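PDB 2DBB: putative HTH-type transcriptional regulator PH0061 from Pyrococcus horikoshii, which probably binds DNA in a sequence-specific way as a transcriptional regulator of the AsnC family, through a helix-turn-helix motif. Local coordinates for the interface of chains A and B. Sequence-based numbering; all coordinates share one arbitrary frame. Chains: chain A/B, Putative HTH-type transcriptional regulator PH0061.

The interface of chains A and B. Residues chain A 57-59, 148, 150; chain B 57, 59, 148, 150.
A:Ile150 and B:Ile150 meet tip to tip at the apolar centre of this patch, near the two-fold axis between the chains. CD1 of A:Ile150 lies 3.4 Å from CD1 of B:Ile150, tighter than usual contact. The two chains differ in the last torsion: the side chain is extended in A:Ile150 (chi2 176°) but bent in B:Ile150 (chi2 -49°). The bent CD1 of B:Ile150 also meets the edge of the A:Phe148 ring, in its plane, 3.6 Å from CE2. One carbon back on the same branch, CG1 of B:Ile150 packs against CD1 of A:Ile59 at 3.8 Å. An alanine in place of B:Ile150 would probably leave A:Ile150, A:Ile59 and the A:Phe148 ring edge without their shared partner and open a gap near the two-fold axis. Further out, the threonine methyls take over. CG2 of A:Thr57 sits 3.6 Å from CG1 of B:Ile59, and B:Thr57 makes the matching contact with A:Ile59. With OG1 anti to the backbone N in B:Thr57 (chi1 -171°), the hydroxyl can reach a water, which also hydrogen-bonds to the backbone N of A:Ile150. At the polar rim the backbones pair: A:Thr57 N donates to B:Thr57 O at 2.9 Å, and B:Thr57 N to A:Thr57 O at 3.0 Å. This is an antiparallel bridge between the two copies of strand 53-60, which comes straight after helix 37-50, the probable recognition helix. The C-terminal residues pack beside it, so the patch probably helps hold the AsnC-type dimer together.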
loop_
_atom_site.group_PDB
_atom_site.type_symbol
_atom_site.label_atom_id
_atom_site.label_comp_id
_atom_site.label_asym_id
_atom_site.label_seq_id
_atom_site.Cartn_x
_atom_site.Cartn_y
_atom_site.Cartn_z
ATOM N N THR A 57 7.080 8.414 -1.566
ATOM C CA THR A 57 6.609 8.226 -0.199
ATOM C C THR A 57 7.481 7.246 0.587
ATOM O O THR A 57 8.585 6.900 0.168
ATOM C CB THR A 57 5.130 7.716 -0.231
ATOM O OG1 THR A 57 4.581 7.694 1.091
ATOM C CG2 THR A 57 5.057 6.311 -0.821
ATOM N N ILE A 58 6.986 6.813 1.741
ATOM C CA ILE A 58 7.712 5.862 2.568
ATOM C C ILE A 58 6.741 4.800 3.068
ATOM O O ILE A 58 5.523 4.988 3.031
ATOM C CB ILE A 58 8.353 6.531 3.816
ATOM C CG1 ILE A 58 7.261 7.196 4.662
ATOM C CG2 ILE A 58 9.426 7.519 3.393
ATOM C CD1 ILE A 58 7.744 7.760 5.995
ATOM N N ILE A 59 7.299 3.679 3.511
ATOM C CA ILE A 59 6.517 2.599 4.084
ATOM C C ILE A 59 6.931 2.591 5.555
ATOM O O ILE A 59 8.026 2.149 5.903
ATOM C CB ILE A 59 6.862 1.210 3.474
ATOM C CG1 ILE A 59 6.527 1.177 1.979
ATOM C CG2 ILE A 59 6.079 0.115 4.203
ATOM C CD1 ILE A 59 5.115 1.585 1.667
ATOM N N PHE A 148 4.593 -5.613 3.412
ATOM C CA PHE A 148 3.905 -4.463 2.842
ATOM C C PHE A 148 4.840 -3.719 1.901
ATOM O O PHE A 148 5.794 -3.083 2.339
ATOM C CB PHE A 148 3.425 -3.518 3.944
ATOM C CG PHE A 148 2.284 -2.629 3.526
ATOM C CD1 PHE A 148 0.965 -3.017 3.750
ATOM C CD2 PHE A 148 2.524 -1.416 2.891
ATOM C CE1 PHE A 148 -0.103 -2.203 3.348
ATOM C CE2 PHE A 148 1.465 -0.597 2.484
ATOM C CZ PHE A 148 0.148 -0.997 2.714
ATOM N N ILE A 150 4.887 -1.655 -2.275
ATOM C CA ILE A 150 4.091 -1.057 -3.343
ATOM C C ILE A 150 4.826 -1.352 -4.646
ATOM O O ILE A 150 5.542 -0.496 -5.169
ATOM C CB ILE A 150 3.987 0.473 -3.205
ATOM C CG1 ILE A 150 3.534 0.850 -1.795
ATOM C CG2 ILE A 150 3.009 1.010 -4.238
ATOM C CD1 ILE A 150 3.505 2.330 -1.557
ATOM N N THR B 57 9.994 4.468 -0.838
ATOM C CA THR B 57 9.519 3.952 -2.113
ATOM C C THR B 57 8.654 4.960 -2.877
ATOM O O THR B 57 8.666 6.156 -2.575
ATOM C CB THR B 57 8.736 2.628 -1.878
ATOM O OG1 THR B 57 8.435 2.002 -3.131
ATOM C CG2 THR B 57 7.448 2.900 -1.122
ATOM N N ILE B 59 4.718 5.606 -5.208
ATOM C CA ILE B 59 3.363 5.156 -5.493
ATOM C C ILE B 59 3.197 5.360 -6.994
ATOM O O ILE B 59 3.139 6.486 -7.481
ATOM C CB ILE B 59 2.297 5.985 -4.756
ATOM C CG1 ILE B 59 2.402 5.752 -3.248
ATOM C CG2 ILE B 59 0.909 5.584 -5.237
ATOM C CD1 ILE B 59 1.375 6.522 -2.444
ATOM N N PHE B 148 -5.122 5.597 -3.094
ATOM C CA PHE B 148 -4.065 4.722 -2.616
ATOM C C PHE B 148 -2.967 5.479 -1.878
ATOM O O PHE B 148 -2.161 6.173 -2.494
ATOM C CB PHE B 148 -3.451 3.952 -3.783
ATOM C CG PHE B 148 -2.792 2.672 -3.372
ATOM C CD1 PHE B 148 -3.505 1.478 -3.374
ATOM C CD2 PHE B 148 -1.465 2.661 -2.955
ATOM C CE1 PHE B 148 -2.906 0.286 -2.968
ATOM C CE2 PHE B 148 -0.854 1.476 -2.545
ATOM C CZ PHE B 148 -1.575 0.285 -2.552
ATOM N N ILE B 150 -0.392 5.220 1.980
ATOM C CA ILE B 150 0.076 4.313 3.019
ATOM C C ILE B 150 -0.404 4.829 4.377
ATOM O O ILE B 150 -0.914 4.063 5.197
ATOM C CB ILE B 150 1.614 4.196 3.009
ATOM C CG1 ILE B 150 2.091 3.832 1.601
ATOM C CG2 ILE B 150 2.064 3.132 4.001
ATOM C CD1 ILE B 150 1.341 2.660 0.987
HETATM O O HOH W 1 7.534 -0.729 -2.478
#